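Local coordinates for protein NADPH-ferredoxin reductase FprA (Mycobacterium tuberculosis, PDB 1LQU) that binds FAD and NADPH, catalyses electron transfer between NADPH and ferredoxin, and may supply electrons to cytochrome P450 systems, at residues F207-L212 and K246-V251; R200-A205 and F269-S274. All blocks are in the same frame, centred on the assembly; numbering follows the deposited sequence.

Contact 1: residues F207-L212 and K246-V251; sequences FTTLEL and KQNIKV. With NDP (NADPH dihydro-nicotinamide-adenine-dinucleotide phosphate), chain I.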
ATOM      1  N   PHE A 207      -0.030 -15.325   0.036  1.00  9.84           N
ATOM      2  CA  PHE A 207      -0.922 -15.170  -1.097  1.00 10.55           C
ATOM      3  C   PHE A 207      -2.328 -15.555  -0.731  1.00 10.64           C
ATOM      4  O   PHE A 207      -2.549 -16.427   0.121  1.00 11.51           O
ATOM      5  CB  PHE A 207      -0.557 -16.167  -2.244  1.00 11.16           C
ATOM      6  CG  PHE A 207       0.864 -16.090  -2.734  1.00 10.96           C
ATOM      7  CD1 PHE A 207       1.439 -14.883  -3.062  1.00 10.49           C
ATOM      8  CD2 PHE A 207       1.625 -17.227  -2.899  1.00 11.28           C
ATOM      9  CE1 PHE A 207       2.729 -14.818  -3.521  1.00 11.41           C
ATOM     10  CE2 PHE A 207       2.908 -17.162  -3.366  1.00 11.05           C
ATOM     11  CZ  PHE A 207       3.456 -15.971  -3.683  1.00 11.05           C
ATOM     12  N   THR A 208      -3.296 -14.954  -1.428  1.00 10.09           N
ATOM     13  CA  THR A 208      -4.668 -15.433  -1.322  1.00 10.45           C
ATOM     14  C   THR A 208      -5.119 -16.054  -2.650  1.00 10.45           C
ATOM     15  O   THR A 208      -4.455 -15.913  -3.666  1.00 11.03           O
ATOM     16  CB  THR A 208      -5.615 -14.349  -0.781  1.00 11.69           C
ATOM     17  OG1 THR A 208      -5.447 -13.140  -1.514  1.00 11.41           O
ATOM     18  CG2 THR A 208      -5.280 -14.017   0.663  1.00 12.32           C
ATOM     19  N   THR A 209      -6.245 -16.748  -2.622  1.00 11.30           N
ATOM     20  CA  THR A 209      -6.511 -17.717  -3.664  1.00 11.97           C
ATOM     21  C   THR A 209      -6.893 -17.136  -5.013  1.00 11.36           C
ATOM     22  O   THR A 209      -6.379 -17.537  -6.053  1.00 11.51           O
ATOM     23  CB  THR A 209      -7.588 -18.665  -3.195  1.00 12.24           C
ATOM     24  OG1 THR A 209      -7.257 -19.184  -1.890  1.00 12.40           O
ATOM     25  CG2 THR A 209      -7.647 -19.840  -4.164  1.00 14.38           C
ATOM     26  N   LEU A 210      -7.791 -16.154  -5.022  1.00 12.03           N
ATOM     27  CA  LEU A 210      -8.180 -15.543  -6.274  1.00 12.71           C
ATOM     28  C   LEU A 210      -6.982 -14.960  -6.982  1.00 11.89           C
ATOM     29  O   LEU A 210      -6.847 -15.039  -8.202  1.00 12.40           O
ATOM     30  CB  LEU A 210      -9.230 -14.449  -6.044  1.00 14.02           C
ATOM     31  CG  LEU A 210      -9.708 -13.729  -7.293  1.00 17.60           C
ATOM     32  CD1 LEU A 210     -10.323 -14.708  -8.280  1.00 20.66           C
ATOM     33  CD2 LEU A 210     -10.715 -12.629  -6.917  1.00 19.65           C
ATOM     34  N   GLU A 211      -6.090 -14.381  -6.185  1.00 11.61           N
ATOM     35  CA  GLU A 211      -4.903 -13.751  -6.700  1.00 12.23           C
ATOM     36  C   GLU A 211      -3.987 -14.770  -7.385  1.00 11.70           C
ATOM     37  O   GLU A 211      -3.355 -14.482  -8.389  1.00 12.98           O
ATOM     38  CB  GLU A 211      -4.221 -12.992  -5.569  1.00 12.52           C
ATOM     39  CG  GLU A 211      -5.008 -11.747  -5.182  1.00 14.33           C
ATOM     40  CD  GLU A 211      -6.401 -11.972  -4.584  1.00 15.43           C
ATOM     41  OE1 GLU A 211      -6.621 -12.918  -3.790  1.00 14.67           O
ATOM     42  OE2 GLU A 211      -7.287 -11.128  -4.873  1.00 16.49           O
ATOM     43  N   LEU A 212      -3.905 -15.978  -6.843  1.00 11.57           N
ATOM     44  CA  LEU A 212      -3.171 -17.056  -7.507  1.00 11.65           C
ATOM     45  C   LEU A 212      -3.915 -17.563  -8.735  1.00 11.79           C
ATOM     46  O   LEU A 212      -3.309 -17.825  -9.764  1.00 12.46           O
ATOM     47  CB  LEU A 212      -2.965 -18.200  -6.526  1.00 11.59           C
ATOM     48  CG  LEU A 212      -1.891 -17.971  -5.457  1.00 11.88           C
ATOM     49  CD1 LEU A 212      -1.961 -19.119  -4.486  1.00 12.37           C
ATOM     50  CD2 LEU A 212      -0.505 -17.846  -6.092  1.00 12.09           C
ATOM     51  N   LYS A 246      -5.610 -24.277   2.070  1.00 14.32           N
ATOM     52  CA  LYS A 246      -6.113 -25.442   1.356  1.00 15.72           C
ATOM     53  C   LYS A 246      -6.399 -25.125  -0.103  1.00 14.94           C
ATOM     54  O   LYS A 246      -5.990 -25.867  -1.020  1.00 15.32           O
ATOM     55  CB  LYS A 246      -7.385 -25.937   2.051  1.00 17.65           C
ATOM     56  CG  LYS A 246      -8.143 -27.000   1.298  1.00 22.57           C
ATOM     57  CD  LYS A 246      -9.293 -27.567   2.105  1.00 27.26           C
ATOM     58  CE  LYS A 246      -9.850 -28.815   1.428  1.00 30.58           C
ATOM     59  NZ  LYS A 246      -8.791 -29.872   1.313  1.00 34.06           N
ATOM     60  N   GLN A 247      -7.102 -24.021  -0.336  1.00 14.10           N
ATOM     61  CA  GLN A 247      -7.417 -23.639  -1.709  1.00 14.01           C
ATOM     62  C   GLN A 247      -6.193 -23.228  -2.500  1.00 12.71           C
ATOM     63  O   GLN A 247      -6.062 -23.572  -3.678  1.00 12.90           O
ATOM     64  CB  GLN A 247      -8.478 -22.541  -1.768  1.00 14.92           C
ATOM     65  CG  GLN A 247      -9.787 -22.965  -1.135  1.00 17.75           C
ATOM     66  CD  GLN A 247     -10.398 -24.180  -1.808  1.00 22.28           C
ATOM     67  OE1 GLN A 247     -10.507 -24.233  -3.037  1.00 25.83           O
ATOM     68  NE2 GLN A 247     -10.822 -25.143  -1.008  1.00 26.39           N
ATOM     69  N   ASN A 248      -5.272 -22.522  -1.857  1.00 12.08           N
ATOM     70  CA  ASN A 248      -4.045 -22.107  -2.512  1.00 11.46           C
ATOM     71  C   ASN A 248      -3.283 -23.321  -3.016  1.00 11.20           C
ATOM     72  O   ASN A 248      -2.766 -23.313  -4.125  1.00 11.64           O
ATOM     73  CB  ASN A 248      -3.121 -21.371  -1.551  1.00 10.91           C
ATOM     74  CG  ASN A 248      -3.532 -19.946  -1.274  1.00 10.78           C
ATOM     75  OD1 ASN A 248      -4.467 -19.397  -1.869  1.00 11.25           O
ATOM     76  ND2 ASN A 248      -2.796 -19.329  -0.377  1.00 10.92           N
ATOM     77  N   ILE A 249      -3.151 -24.341  -2.175  1.00 11.85           N
ATOM     78  CA  ILE A 249      -2.365 -25.501  -2.567  1.00 11.95           C
ATOM     79  C   ILE A 249      -3.023 -26.233  -3.738  1.00 11.95           C
ATOM     80  O   ILE A 249      -2.336 -26.695  -4.631  1.00 12.04           O
ATOM     81  CB  ILE A 249      -2.091 -26.423  -1.373  1.00 12.47           C
ATOM     82  CG1 ILE A 249      -1.252 -25.730  -0.302  1.00 15.23           C
ATOM     83  CG2 ILE A 249      -1.393 -27.709  -1.813  1.00 13.65           C
ATOM     84  CD1 ILE A 249      -0.028 -25.015  -0.807  1.00 17.06           C
ATOM     85  N   LYS A 250      -4.337 -26.289  -3.775  1.00 13.27           N
ATOM     86  CA  LYS A 250      -4.997 -26.882  -4.930  1.00 14.13           C
ATOM     87  C   LYS A 250      -4.649 -26.140  -6.215  1.00 13.25           C
ATOM     88  O   LYS A 250      -4.375 -26.724  -7.261  1.00 12.83           O
ATOM     89  CB  LYS A 250      -6.505 -26.920  -4.707  1.00 16.16           C
ATOM     90  CG  LYS A 250      -6.903 -27.944  -3.689  1.00 22.59           C
ATOM     91  CD  LYS A 250      -8.382 -28.195  -3.607  1.00 28.19           C
ATOM     92  CE  LYS A 250      -8.666 -29.397  -2.688  1.00 31.62           C
ATOM     93  NZ  LYS A 250      -9.969 -30.050  -3.010  1.00 35.35           N
ATOM     94  N   VAL A 251      -4.647 -24.815  -6.138  1.00 12.37           N
ATOM     95  CA  VAL A 251      -4.291 -24.004  -7.279  1.00 11.52           C
ATOM     96  C   VAL A 251      -2.833 -24.237  -7.703  1.00 11.15           C
ATOM     97  O   VAL A 251      -2.521 -24.398  -8.899  1.00 11.63           O
ATOM     98  CB  VAL A 251      -4.589 -22.515  -6.974  1.00 11.89           C
ATOM     99  CG1 VAL A 251      -4.039 -21.630  -8.059  1.00 12.46           C
ATOM    100  CG2 VAL A 251      -6.078 -22.326  -6.852  1.00 13.59           C
TER
HETATM  101  PA  NDP I1458       2.554  -9.714   3.046  1.00  8.96           P
HETATM  102  O1A NDP I1458       1.306 -10.307   2.557  1.00  9.03           O
HETATM  103  O2A NDP I1458       2.739  -9.575   4.513  1.00  9.99           O
HETATM  104  O5B NDP I1458       3.748 -10.567   2.426  1.00  8.36           O
HETATM  105  C5B NDP I1458       5.063 -10.258   2.776  1.00  8.27           C
HETATM  106  C4B NDP I1458       5.965 -11.360   2.286  1.00  7.91           C
HETATM  107  O4B NDP I1458       7.348 -11.001   2.507  1.00  8.36           O
HETATM  108  C3B NDP I1458       5.759 -12.682   3.007  1.00  8.75           C
HETATM  109  O3B NDP I1458       5.766 -13.731   2.039  1.00  8.71           O
HETATM  110  C2B NDP I1458       6.983 -12.780   3.915  1.00  8.08           C
HETATM  111  O2B NDP I1458       7.382 -14.094   4.220  1.00  8.49           O
HETATM  112  C1B NDP I1458       7.993 -12.138   3.025  1.00  7.53           C
HETATM  113  N9A NDP I1458       9.231 -11.727   3.660  1.00  7.93           N
HETATM  114  C8A NDP I1458       9.383 -10.861   4.731  1.00  8.81           C
HETATM  115  N7A NDP I1458      10.679 -10.695   4.999  1.00  8.68           N
HETATM  116  C5A NDP I1458      11.384 -11.456   4.099  1.00  8.33           C
HETATM  117  C6A NDP I1458      12.731 -11.658   3.886  1.00  8.47           C
HETATM  118  N6A NDP I1458      13.702 -11.008   4.551  1.00 10.30           N
HETATM  119  N1A NDP I1458      13.099 -12.503   2.868  1.00  9.42           N
HETATM  120  C2A NDP I1458      12.139 -13.112   2.100  1.00  9.13           C
HETATM  121  N3A NDP I1458      10.806 -12.948   2.273  1.00  8.24           N
HETATM  122  C4A NDP I1458      10.472 -12.101   3.260  1.00  8.04           C
HETATM  123  O3  NDP I1458       2.808  -8.253   2.443  1.00  8.21           O
HETATM  124  PN  NDP I1458       2.542  -7.570   1.009  1.00  8.19           P
HETATM  125  O1N NDP I1458       2.700  -8.546  -0.092  1.00  8.51           O
HETATM  126  O2N NDP I1458       3.362  -6.359   1.057  1.00  8.64           O
HETATM  127  O5D NDP I1458       0.993  -7.239   1.061  1.00  7.24           O
HETATM  128  C5D NDP I1458       0.522  -6.280   2.014  1.00  8.93           C
HETATM  129  C4D NDP I1458      -0.952  -6.523   2.325  1.00  8.44           C
HETATM  130  O4D NDP I1458      -1.778  -6.023   1.255  1.00  9.08           O
HETATM  131  C3D NDP I1458      -1.260  -7.997   2.482  1.00  8.81           C
HETATM  132  O3D NDP I1458      -2.230  -8.180   3.496  1.00 10.36           O
HETATM  133  C2D NDP I1458      -1.858  -8.338   1.124  1.00  8.15           C
HETATM  134  O2D NDP I1458      -2.637  -9.492   1.025  1.00  9.91           O
HETATM  135  C1D NDP I1458      -2.546  -7.085   0.711  1.00  8.99           C
HETATM  136  N1N NDP I1458      -2.966  -6.868  -0.623  1.00  9.75           N
HETATM  137  C2N NDP I1458      -4.104  -7.461  -1.085  1.00 10.42           C
HETATM  138  C3N NDP I1458      -4.228  -7.723  -2.442  1.00 10.04           C
HETATM  139  C7N NDP I1458      -5.449  -8.389  -2.814  1.00 10.91           C
HETATM  140  O7N NDP I1458      -6.320  -8.777  -1.926  1.00 12.08           O
HETATM  141  N7N NDP I1458      -5.641  -8.602  -4.114  1.00 13.41           N
HETATM  142  C4N NDP I1458      -3.226  -7.311  -3.414  1.00 10.66           C
HETATM  143  C5N NDP I1458      -1.966  -6.719  -2.831  1.00 10.95           C
HETATM  144  C6N NDP I1458      -1.886  -6.563  -1.463  1.00 10.14           C
HETATM  145  P2B NDP I1458       7.160 -14.739   5.671  1.00 11.19           P
HETATM  146  O1X NDP I1458       8.122 -15.895   5.678  1.00 12.21           O
HETATM  147  O2X NDP I1458       5.713 -15.155   5.746  1.00 12.27           O
HETATM  148  O3X NDP I1458       7.477 -13.664   6.699  1.00 12.26           O

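Contact 2: residues R200-A205 and F269-S274; sequences RGPLQA and FRFLTS. With NDP (NADPH dihydro-nicotinamide-adenine-dinucleotide phosphate), chain I.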
ATOM      1  N   ARG A 200       9.967 -19.249   3.039  1.00  8.38           N
ATOM      2  CA  ARG A 200       9.337 -20.423   3.616  1.00  8.37           C
ATOM      3  C   ARG A 200       8.656 -21.219   2.516  1.00  8.44           C
ATOM      4  O   ARG A 200       9.011 -21.071   1.354  1.00  8.86           O
ATOM      5  CB  ARG A 200       8.438 -20.044   4.776  1.00  8.35           C
ATOM      6  CG  ARG A 200       9.215 -19.386   5.925  1.00  8.94           C
ATOM      7  CD  ARG A 200       8.438 -19.231   7.220  1.00  9.75           C
ATOM      8  NE  ARG A 200       7.362 -18.266   7.058  1.00  9.15           N
ATOM      9  CZ  ARG A 200       6.289 -18.207   7.820  1.00  9.46           C
ATOM     10  NH1 ARG A 200       6.108 -19.063   8.815  1.00 10.52           N
ATOM     11  NH2 ARG A 200       5.377 -17.292   7.570  1.00 11.11           N
ATOM     12  N   GLY A 201       7.774 -22.132   2.878  1.00  9.16           N
ATOM     13  CA  GLY A 201       7.158 -22.982   1.884  1.00  9.62           C
ATOM     14  C   GLY A 201       5.786 -22.568   1.442  1.00  8.76           C
ATOM     15  O   GLY A 201       5.242 -21.558   1.905  1.00  9.43           O
ATOM     16  N   PRO A 202       5.192 -23.355   0.550  1.00  9.23           N
ATOM     17  CA  PRO A 202       3.866 -23.034   0.059  1.00  9.27           C
ATOM     18  C   PRO A 202       2.809 -22.888   1.156  1.00  9.49           C
ATOM     19  O   PRO A 202       1.928 -22.056   1.005  1.00 10.31           O
ATOM     20  CB  PRO A 202       3.548 -24.199  -0.873  1.00 10.80           C
ATOM     21  CG  PRO A 202       4.875 -24.720  -1.306  1.00 10.97           C
ATOM     22  CD  PRO A 202       5.766 -24.530  -0.123  1.00  9.17           C
ATOM     23  N   LEU A 203       2.893 -23.666   2.228  1.00  9.53           N
ATOM     24  CA  LEU A 203       1.879 -23.575   3.264  1.00 10.21           C
ATOM     25  C   LEU A 203       1.985 -22.295   4.062  1.00 10.47           C
ATOM     26  O   LEU A 203       1.037 -21.917   4.749  1.00 11.82           O
ATOM     27  CB  LEU A 203       1.959 -24.735   4.233  1.00 11.20           C
ATOM     28  CG  LEU A 203       1.810 -26.130   3.653  1.00 13.14           C
ATOM     29  CD1 LEU A 203       1.646 -27.113   4.786  1.00 16.68           C
ATOM     30  CD2 LEU A 203       0.652 -26.194   2.731  1.00 14.65           C
ATOM     31  N   GLN A 204       3.142 -21.662   4.020  1.00  9.68           N
ATOM     32  CA  GLN A 204       3.368 -20.413   4.738  1.00 10.06           C
ATOM     33  C   GLN A 204       3.158 -19.182   3.863  1.00 10.04           C
ATOM     34  O   GLN A 204       3.354 -18.059   4.313  1.00 11.38           O
ATOM     35  CB  GLN A 204       4.785 -20.383   5.313  1.00  9.97           C
ATOM     36  CG  GLN A 204       5.029 -21.387   6.403  1.00  9.58           C
ATOM     37  CD  GLN A 204       5.259 -22.803   5.910  1.00 10.47           C
ATOM     38  OE1 GLN A 204       5.921 -23.023   4.894  1.00 10.39           O
ATOM     39  NE2 GLN A 204       4.708 -23.782   6.643  1.00 13.24           N
ATOM     40  N   ALA A 205       2.791 -19.371   2.603  1.00 10.03           N
ATOM     41  CA  ALA A 205       2.651 -18.243   1.706  1.00 10.32           C
ATOM     42  C   ALA A 205       1.540 -17.326   2.191  1.00 11.11           C
ATOM     43  O   ALA A 205       0.528 -17.756   2.731  1.00 11.88           O
ATOM     44  CB  ALA A 205       2.373 -18.692   0.293  1.00 11.21           C
ATOM     45  N   PHE A 269       7.636 -19.956  -9.651  1.00  9.81           N
ATOM     46  CA  PHE A 269       7.606 -19.931  -8.193  1.00  9.50           C
ATOM     47  C   PHE A 269       8.667 -20.843  -7.617  1.00  9.55           C
ATOM     48  O   PHE A 269       8.686 -22.047  -7.917  1.00 10.66           O
ATOM     49  CB  PHE A 269       6.242 -20.387  -7.667  1.00 10.71           C
ATOM     50  CG  PHE A 269       5.137 -19.393  -7.894  1.00 11.27           C
ATOM     51  CD1 PHE A 269       4.492 -19.313  -9.099  1.00 13.20           C
ATOM     52  CD2 PHE A 269       4.730 -18.545  -6.872  1.00 11.81           C
ATOM     53  CE1 PHE A 269       3.472 -18.388  -9.304  1.00 14.03           C
ATOM     54  CE2 PHE A 269       3.730 -17.625  -7.061  1.00 12.74           C
ATOM     55  CZ  PHE A 269       3.074 -17.545  -8.280  1.00 14.37           C
ATOM     56  N   ARG A 270       9.511 -20.283  -6.755  1.00  9.35           N
ATOM     57  CA  ARG A 270      10.520 -21.028  -6.008  1.00  9.97           C
ATOM     58  C   ARG A 270      10.262 -20.779  -4.527  1.00  9.42           C
ATOM     59  O   ARG A 270      10.096 -19.637  -4.118  1.00 11.76           O
ATOM     60  CB  ARG A 270      11.902 -20.500  -6.348  1.00 11.41           C
ATOM     61  CG  ARG A 270      12.422 -20.893  -7.712  1.00 15.43           C
ATOM     62  CD  ARG A 270      13.067 -22.248  -7.797  1.00 20.31           C
ATOM     63  NE  ARG A 270      14.163 -22.435  -6.849  1.00 22.16           N
ATOM     64  CZ  ARG A 270      15.450 -22.124  -7.023  1.00 24.94           C
ATOM     65  NH1 ARG A 270      15.915 -21.547  -8.123  1.00 23.42           N
ATOM     66  NH2 ARG A 270      16.296 -22.399  -6.045  1.00 25.75           N
ATOM     67  N   PHE A 271      10.200 -21.831  -3.738  1.00  8.58           N
ATOM     68  CA  PHE A 271       9.980 -21.754  -2.313  1.00  8.41           C
ATOM     69  C   PHE A 271      11.238 -22.195  -1.581  1.00  8.42           C
ATOM     70  O   PHE A 271      12.193 -22.672  -2.178  1.00  9.48           O
ATOM     71  CB  PHE A 271       8.771 -22.569  -1.905  1.00  9.25           C
ATOM     72  CG  PHE A 271       7.485 -22.115  -2.542  1.00  8.92           C
ATOM     73  CD1 PHE A 271       6.727 -21.102  -1.975  1.00  9.32           C
ATOM     74  CD2 PHE A 271       7.035 -22.677  -3.725  1.00  9.26           C
ATOM     75  CE1 PHE A 271       5.566 -20.690  -2.548  1.00 10.48           C
ATOM     76  CE2 PHE A 271       5.871 -22.243  -4.307  1.00 10.52           C
ATOM     77  CZ  PHE A 271       5.133 -21.253  -3.712  1.00 10.19           C
ATOM     78  N   LEU A 272      11.241 -22.008  -0.273  1.00  8.63           N
ATOM     79  CA  LEU A 272      12.338 -22.409   0.584  1.00  8.50           C
ATOM     80  C   LEU A 272      13.667 -21.868   0.077  1.00  8.39           C
ATOM     81  O   LEU A 272      14.680 -22.557   0.093  1.00  9.25           O
ATOM     82  CB  LEU A 272      12.361 -23.927   0.759  1.00  8.89           C
ATOM     83  CG  LEU A 272      11.132 -24.491   1.442  1.00 11.18           C
ATOM     84  CD1 LEU A 272      11.141 -26.014   1.463  1.00 12.22           C
ATOM     85  CD2 LEU A 272      10.965 -23.960   2.827  1.00 11.24           C
ATOM     86  N   THR A 273      13.653 -20.598  -0.316  1.00  8.58           N
ATOM     87  CA  THR A 273      14.821 -19.962  -0.887  1.00  9.10           C
ATOM     88  C   THR A 273      14.916 -18.522  -0.407  1.00  8.87           C
ATOM     89  O   THR A 273      13.921 -17.817  -0.409  1.00  9.10           O
ATOM     90  CB  THR A 273      14.706 -19.977  -2.421  1.00 10.26           C
ATOM     91  OG1 THR A 273      14.581 -21.318  -2.891  1.00 11.38           O
ATOM     92  CG2 THR A 273      15.944 -19.409  -3.087  1.00 12.28           C
ATOM     93  N   SER A 274      16.119 -18.126  -0.030  1.00  9.49           N
ATOM     94  CA  SER A 274      16.371 -16.765   0.405  1.00  9.13           C
ATOM     95  C   SER A 274      17.439 -16.080  -0.439  1.00  9.15           C
ATOM     96  O   SER A 274      18.392 -16.707  -0.868  1.00  9.89           O
ATOM     97  CB  SER A 274      16.858 -16.753   1.843  1.00  9.81           C
ATOM     98  OG  SER A 274      15.815 -16.933   2.770  1.00 10.55           O
TER
HETATM   99  PA  NDP I1458       2.554  -9.714   3.046  1.00  8.96           P
HETATM  100  O1A NDP I1458       1.306 -10.307   2.557  1.00  9.03           O
HETATM  101  O2A NDP I1458       2.739  -9.575   4.513  1.00  9.99           O
HETATM  102  O5B NDP I1458       3.748 -10.567   2.426  1.00  8.36           O
HETATM  103  C5B NDP I1458       5.063 -10.258   2.776  1.00  8.27           C
HETATM  104  C4B NDP I1458       5.965 -11.360   2.286  1.00  7.91           C
HETATM  105  O4B NDP I1458       7.348 -11.001   2.507  1.00  8.36           O
HETATM  106  C3B NDP I1458       5.759 -12.682   3.007  1.00  8.75           C
HETATM  107  O3B NDP I1458       5.766 -13.731   2.039  1.00  8.71           O
HETATM  108  C2B NDP I1458       6.983 -12.780   3.915  1.00  8.08           C
HETATM  109  O2B NDP I1458       7.382 -14.094   4.220  1.00  8.49           O
HETATM  110  C1B NDP I1458       7.993 -12.138   3.025  1.00  7.53           C
HETATM  111  N9A NDP I1458       9.231 -11.727   3.660  1.00  7.93           N
HETATM  112  C8A NDP I1458       9.383 -10.861   4.731  1.00  8.81           C
HETATM  113  N7A NDP I1458      10.679 -10.695   4.999  1.00  8.68           N
HETATM  114  C5A NDP I1458      11.384 -11.456   4.099  1.00  8.33           C
HETATM  115  C6A NDP I1458      12.731 -11.658   3.886  1.00  8.47           C
HETATM  116  N6A NDP I1458      13.702 -11.008   4.551  1.00 10.30           N
HETATM  117  N1A NDP I1458      13.099 -12.503   2.868  1.00  9.42           N
HETATM  118  C2A NDP I1458      12.139 -13.112   2.100  1.00  9.13           C
HETATM  119  N3A NDP I1458      10.806 -12.948   2.273  1.00  8.24           N
HETATM  120  C4A NDP I1458      10.472 -12.101   3.260  1.00  8.04           C
HETATM  121  O3  NDP I1458       2.808  -8.253   2.443  1.00  8.21           O
HETATM  122  PN  NDP I1458       2.542  -7.570   1.009  1.00  8.19           P
HETATM  123  O1N NDP I1458       2.700  -8.546  -0.092  1.00  8.51           O
HETATM  124  O2N NDP I1458       3.362  -6.359   1.057  1.00  8.64           O
HETATM  125  O5D NDP I1458       0.993  -7.239   1.061  1.00  7.24           O
HETATM  126  C5D NDP I1458       0.522  -6.280   2.014  1.00  8.93           C
HETATM  127  C4D NDP I1458      -0.952  -6.523   2.325  1.00  8.44           C
HETATM  128  O4D NDP I1458      -1.778  -6.023   1.255  1.00  9.08           O
HETATM  129  C3D NDP I1458      -1.260  -7.997   2.482  1.00  8.81           C
HETATM  130  O3D NDP I1458      -2.230  -8.180   3.496  1.00 10.36           O
HETATM  131  C2D NDP I1458      -1.858  -8.338   1.124  1.00  8.15           C
HETATM  132  O2D NDP I1458      -2.637  -9.492   1.025  1.00  9.91           O
HETATM  133  C1D NDP I1458      -2.546  -7.085   0.711  1.00  8.99           C
HETATM  134  N1N NDP I1458      -2.966  -6.868  -0.623  1.00  9.75           N
HETATM  135  C2N NDP I1458      -4.104  -7.461  -1.085  1.00 10.42           C
HETATM  136  C3N NDP I1458      -4.228  -7.723  -2.442  1.00 10.04           C
HETATM  137  C7N NDP I1458      -5.449  -8.389  -2.814  1.00 10.91           C
HETATM  138  O7N NDP I1458      -6.320  -8.777  -1.926  1.00 12.08           O
HETATM  139  N7N NDP I1458      -5.641  -8.602  -4.114  1.00 13.41           N
HETATM  140  C4N NDP I1458      -3.226  -7.311  -3.414  1.00 10.66           C
HETATM  141  C5N NDP I1458      -1.966  -6.719  -2.831  1.00 10.95           C
HETATM  142  C6N NDP I1458      -1.886  -6.563  -1.463  1.00 10.14           C
HETATM  143  P2B NDP I1458       7.160 -14.739   5.671  1.00 11.19           P
HETATM  144  O1X NDP I1458       8.122 -15.895   5.678  1.00 12.21           O
HETATM  145  O2X NDP I1458       5.713 -15.155   5.746  1.00 12.27           O
HETATM  146  O3X NDP I1458       7.477 -13.664   6.699  1.00 12.26           O

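Contact 1: residues F207-L212 and K246-V251
OG1 of Thr-209 donates a hydrogen bond to OD1 of Asn-248 at 2.8 Å. The hydroxyl comes in from above the carbonyl plane, 37° out of it. ND2 of Asn-248 gives a hydrogen to the backbone O of Phe-207, at 3.0 Å and 156°. That oxygen lies close to the amide plane of Asn-248. The two bonds together fix the rotation of the buried amide. Leu-212 closes over the same group, its CD1 3.6 Å from OD1 of Asn-248.

These bonds join the start of helix 209-213 to helix 243-256 in the NADP-binding domain, which has a Rossmann-type fold. One turn further on, CB of Leu-212 packs on CG1 of Val-251 at 3.9 Å. With OG1 turned to the side of the backbone N (chi1 -50°), Thr-209 points its methyl CG2 at CB of Gln-247 and CG2 of Val-251.

The coenzyme lies on another side of the short helix. The carboxamide N7N of NADPH donates to OE2 of Glu-211 at 3.1 Å. The other carboxylate oxygen, OE1 of Glu-211, accepts from OG1 of Thr-208 at 2.6 Å, which helps to position the carboxylate.

Contact 2: residues R200-A205 and F269-S274
Phe-271 presents one face of its ring to Pro-202. CG of Pro-202 stands 3.8 Å from the ring centroid of Phe-271, only 10° off the normal, in a CH-pi contact. CD of the proline sits over the same face, nearer the root of the ring at CG of Phe-271. The backbone adds to this: CD1 of Phe-271 lies 3.7 Å from N of Pro-202, and the carbonyl carbon of Gly-201 approaches obliquely. CG of Phe-271 is anti to its carbonyl carbon (chi1 -61°), which sends the ring toward the proline.

Arg-200 meets the other segment through its backbone. Its O accepts a hydrogen bond from N of Leu-272, at 2.9 Å and 164°. The same oxygen lies near the plane of the Phe-271 ring, at its edge. Leu-272 lays CD2 against the peptide that links Arg-200 to Gly-201, 3.6 Å from C of Arg-200.

The contact joins the loop after strand 193-197 to the turn between strands 265-270 and 273-279. Strands 193-197 and 265-270 are neighbours in the parallel sheet of the NADP-binding domain, so the contact lies beyond their C-terminal ends, where a Rossmann-type fold binds its nucleotide.

The guanidinium of Arg-200 is at the 2'-phosphate of NADPH. NE of Arg-200 donates to O1X of NADPH and NH2 of Arg-200 to O2X, each at 2.8 Å. NADH lacks this phosphate, so the pair of bonds is consistent with a preference for NADPH. CB of Gln-204 lies over one face of the guanidinium. OE1 of Gln-204 accepts from N of Gly-201 in its carbonyl plane, tying the end of the 3-10 turn 202-204 to the residue just before it.

The centres of contacts 1 and 2 lie about 14 Å apart in the NADP-binding domain. Along the chain come 200-205, 207-212, 246-251 and 269-274, so both segments of contact 1 fall between the two segments of contact 2. Helix 243-256 of contact 1 is followed by strand 265-270 of contact 2. The contacts also touch. Ile-249 packs on Pro-202 and Leu-203, while Phe-207 and Leu-212 meet Phe-269. Both reach the same NADPH, contact 1 at the nicotinamide carboxamide and contact 2 at the 2'-phosphate. One short run of chain, from Arg-200 to Glu-211, therefore serves two widely separated parts of the coenzyme.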